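Local coordinates for FEZ-1 protein (Fluoribacter gormanii, PDB 5WCK), which probably hydrolyses beta-lactam antibiotics as a monomeric, zinc-dependent metallo-beta-lactamase of subclass B3, at residues V202-R207 against Y245-A250. The protein carries 2 engineered substitutions. Sequence-based numbering, arbitrary orientation.
Sequences VLESMR and YIEQKA. With SO4 (sulfate ion), chain J.
Ile246 holds CG1 anti to its carbonyl carbon (chi1 -70°), which places CG2 anti to the backbone N, and both branches reach the end of helix 192-204. Ile246 CG2 lies 3.8 Å from Leu203 CB. Ile246 CD1 rests 3.6 Å from Leu203 O, the carbonyl that also accepts the Met206 N-H in the turn ending the helix. The aliphatic part of Glu204 runs antiparallel alongside Ile246, with Glu204 CG 4.0 Å from Ile246 CG2. No hydrogen bond links the two segments. The contact pairs two helices on the outer side of the alpha-beta/beta-alpha sandwich of the metallo-beta-lactamase fold. On the side facing the sheet, Ile246 and Tyr245 touch Ile172 of strand 165-172, while Leu203 packs on Ile175 and Thr155. On the exposed side, the extended Glu204 and the bent Glu247 meet at a slant, carboxylate planes 30° apart. Glu204 OE2 comes within 2.9 Å of Glu247 OE1 in the conformer described here; a second one is modelled for Glu204. These like charges could raise the pKa of one carboxylate. Ala250 CB lies 3.8 Å from Glu204 OE2. Elsewhere on helix 239-262, a sulfate ion, probably from the crystallisation liquor, accepts a very short hydrogen bond from Tyr245 OH at its O2 (2.4 Å). Lys249 NZ donates to sulfate O4 and also bridges to Asp252.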
ATOM      1  N   VAL A 202     -12.141  11.231  -3.754  1.00  5.38           N
ATOM      2  CA  VAL A 202     -12.467   9.820  -3.448  1.00  7.19           C
ATOM      3  C   VAL A 202     -12.233   9.546  -1.959  1.00  6.14           C
ATOM      4  O   VAL A 202     -13.101   8.977  -1.274  1.00  7.73           O
ATOM      5  CB  VAL A 202     -11.636   8.856  -4.318  1.00  9.26           C
ATOM      6  CG1 VAL A 202     -11.622   7.414  -3.807  1.00  9.70           C
ATOM      7  CG2 VAL A 202     -12.097   8.932  -5.767  1.00 11.33           C
ATOM      8  N   LEU A 203     -11.056   9.920  -1.456  1.00  5.14           N
ATOM      9  CA  LEU A 203     -10.710   9.557  -0.079  1.00  5.22           C
ATOM     10  C   LEU A 203     -11.548  10.339   0.955  1.00  6.00           C
ATOM     11  O   LEU A 203     -11.927   9.776   2.018  1.00  7.29           O
ATOM     12  CB  LEU A 203      -9.209   9.775   0.116  1.00  6.45           C
ATOM     13  CG  LEU A 203      -8.333   8.749  -0.581  1.00  7.32           C
ATOM     14  CD1 LEU A 203      -6.893   9.220  -0.532  1.00 11.52           C
ATOM     15  CD2 LEU A 203      -8.470   7.351   0.012  1.00  9.87           C
ATOM     16  N   GLU A 204     -11.852  11.608   0.669  1.00  4.82           N
ATOM     17  CA  GLU A 204     -12.684  12.427   1.583  1.00  8.33           C
ATOM     18  C   GLU A 204     -14.089  11.841   1.733  1.00 11.60           C
ATOM     19  O   GLU A 204     -14.723  12.054   2.762  1.00 12.74           O
ATOM     20  CB  GLU A 204     -12.748  13.878   1.142  1.00  8.22           C
ATOM     21  CG  GLU A 204     -11.426  14.606   1.306  0.50 11.29           C
ATOM     22  CD  GLU A 204     -11.522  16.117   1.428  0.50 16.90           C
ATOM     23  OE1 GLU A 204     -12.586  16.672   1.100  0.50 26.80           O
ATOM     24  OE2 GLU A 204     -10.516  16.734   1.814  0.50 17.39           O
ATOM     25  N   SER A 205     -14.576  11.112   0.739  1.00  7.69           N
ATOM     26  CA  SER A 205     -15.950  10.622   0.810  1.00  8.16           C
ATOM     27  C   SER A 205     -15.993   9.129   1.153  1.00  9.39           C
ATOM     28  O   SER A 205     -17.057   8.544   1.154  1.00  9.11           O
ATOM     29  CB  SER A 205     -16.697  10.961  -0.440  1.00 16.31           C
ATOM     30  OG  SER A 205     -16.071  10.389  -1.545  1.00 22.78           O
ATOM     31  N   MET A 206     -14.831   8.530   1.481  1.00  7.62           N
ATOM     32  CA  MET A 206     -14.679   7.074   1.692  1.00  6.66           C
ATOM     33  C   MET A 206     -14.861   6.740   3.181  1.00  6.17           C
ATOM     34  O   MET A 206     -14.185   7.304   4.048  1.00  7.12           O
ATOM     35  CB  MET A 206     -13.280   6.582   1.280  1.00  7.67           C
ATOM     36  CG  MET A 206     -13.092   5.086   1.328  1.00  9.67           C
ATOM     37  SD  MET A 206     -11.471   4.569   0.671  1.00 11.62           S
ATOM     38  CE  MET A 206     -11.817   4.691  -1.080  1.00 16.00           C
ATOM     39  N   ARG A 207     -15.727   5.766   3.460  1.00  6.28           N
ATOM     40  CA  ARG A 207     -15.839   5.190   4.802  1.00  6.19           C
ATOM     41  C   ARG A 207     -14.479   4.585   5.184  1.00  6.85           C
ATOM     42  O   ARG A 207     -13.866   3.860   4.418  1.00  8.40           O
ATOM     43  CB  ARG A 207     -16.902   4.092   4.789  1.00  8.14           C
ATOM     44  CG  ARG A 207     -17.183   3.436   6.132  0.50  6.97           C
ATOM     45  CD  ARG A 207     -18.144   4.249   6.976  0.50  6.82           C
ATOM     46  NE  ARG A 207     -19.458   4.414   6.377  0.50  7.11           N
ATOM     47  CZ  ARG A 207     -20.453   3.534   6.448  0.50  6.61           C
ATOM     48  NH1 ARG A 207     -21.565   3.760   5.773  0.50 10.78           N
ATOM     49  NH2 ARG A 207     -20.349   2.449   7.201  0.50  6.35           N
ATOM     50  N   TYR A 245      -6.137  12.455   8.735  1.00  6.06           N
ATOM     51  CA  TYR A 245      -4.945  12.208   7.909  1.00  6.17           C
ATOM     52  C   TYR A 245      -5.232  12.547   6.448  1.00  6.22           C
ATOM     53  O   TYR A 245      -4.450  13.210   5.787  1.00  6.41           O
ATOM     54  CB  TYR A 245      -4.469  10.757   8.032  1.00  6.84           C
ATOM     55  CG  TYR A 245      -3.328  10.441   7.095  1.00  6.36           C
ATOM     56  CD1 TYR A 245      -2.043  10.872   7.373  1.00  6.94           C
ATOM     57  CD2 TYR A 245      -3.528   9.754   5.906  1.00  7.42           C
ATOM     58  CE1 TYR A 245      -0.993  10.625   6.503  1.00  6.98           C
ATOM     59  CE2 TYR A 245      -2.481   9.486   5.036  1.00  6.10           C
ATOM     60  CZ  TYR A 245      -1.212   9.926   5.328  1.00  5.47           C
ATOM     61  OH  TYR A 245      -0.155   9.723   4.488  1.00  9.33           O
ATOM     62  N   ILE A 246      -6.368  12.073   5.942  1.00  5.45           N
ATOM     63  CA  ILE A 246      -6.769  12.401   4.570  1.00  6.62           C
ATOM     64  C   ILE A 246      -6.870  13.921   4.404  1.00  7.37           C
ATOM     65  O   ILE A 246      -6.365  14.509   3.426  1.00  7.89           O
ATOM     66  CB  ILE A 246      -8.063  11.669   4.193  1.00  5.74           C
ATOM     67  CG1 ILE A 246      -7.809  10.166   4.035  1.00  6.53           C
ATOM     68  CG2 ILE A 246      -8.657  12.273   2.925  1.00  7.46           C
ATOM     69  CD1 ILE A 246      -9.039   9.313   4.167  1.00  7.32           C
ATOM     70  N   GLU A 247      -7.516  14.605   5.347  1.00  6.01           N
ATOM     71  CA  GLU A 247      -7.643  16.072   5.257  1.00  7.44           C
ATOM     72  C   GLU A 247      -6.265  16.753   5.306  1.00  7.02           C
ATOM     73  O   GLU A 247      -6.020  17.693   4.572  1.00  7.05           O
ATOM     74  CB  GLU A 247      -8.550  16.619   6.369  1.00  8.99           C
ATOM     75  CG  GLU A 247      -8.752  18.113   6.309  1.00 15.38           C
ATOM     76  CD  GLU A 247      -9.687  18.642   5.227  1.00 33.44           C
ATOM     77  OE1 GLU A 247     -10.319  17.827   4.539  1.00 29.78           O
ATOM     78  OE2 GLU A 247      -9.782  19.879   5.075  1.00 31.79           O
ATOM     79  N   GLN A 248      -5.357  16.265   6.153  1.00  7.38           N
ATOM     80  CA  GLN A 248      -4.019  16.816   6.252  1.00  7.75           C
ATOM     81  C   GLN A 248      -3.271  16.655   4.918  1.00  6.58           C
ATOM     82  O   GLN A 248      -2.624  17.563   4.464  1.00  7.86           O
ATOM     83  CB  GLN A 248      -3.216  16.152   7.370  1.00 10.03           C
ATOM     84  CG  GLN A 248      -1.815  16.733   7.524  1.00 12.63           C
ATOM     85  CD  GLN A 248      -1.876  18.174   7.968  1.00 24.39           C
ATOM     86  OE1 GLN A 248      -2.518  18.507   8.966  1.00 25.23           O
ATOM     87  NE2 GLN A 248      -1.239  19.050   7.205  1.00 22.31           N
ATOM     88  N   LYS A 249      -3.332  15.464   4.313  1.00  5.38           N
ATOM     89  CA  LYS A 249      -2.630  15.229   3.066  1.00  5.68           C
ATOM     90  C   LYS A 249      -3.287  16.032   1.935  1.00  6.34           C
ATOM     91  O   LYS A 249      -2.586  16.501   1.031  1.00  7.33           O
ATOM     92  CB  LYS A 249      -2.527  13.741   2.738  1.00  8.88           C
ATOM     93  CG  LYS A 249      -1.682  12.926   3.704  1.00  7.00           C
ATOM     94  CD  LYS A 249      -0.304  13.518   4.012  1.00  7.69           C
ATOM     95  CE  LYS A 249       0.541  13.788   2.787  1.00 10.44           C
ATOM     96  NZ  LYS A 249       1.812  14.450   3.181  1.00 15.75           N
ATOM     97  N   ALA A 250      -4.612  16.239   1.987  1.00  6.46           N
ATOM     98  CA  ALA A 250      -5.268  17.088   0.989  1.00  8.02           C
ATOM     99  C   ALA A 250      -4.734  18.522   1.132  1.00  7.22           C
ATOM    100  O   ALA A 250      -4.394  19.191   0.147  1.00  6.75           O
ATOM    101  CB  ALA A 250      -6.764  17.026   1.160  1.00  7.58           C
TER
HETATM  102  S   SO4 J 308       2.972  11.534   5.514  0.50 31.15           S
HETATM  103  O1  SO4 J 308       4.231  10.845   5.848  0.50 27.26           O
HETATM  104  O2  SO4 J 308       2.088  10.620   4.731  0.50 12.58           O
HETATM  105  O3  SO4 J 308       2.283  11.942   6.763  0.50 23.65           O
HETATM  106  O4  SO4 J 308       3.289  12.725   4.689  0.50 21.21           O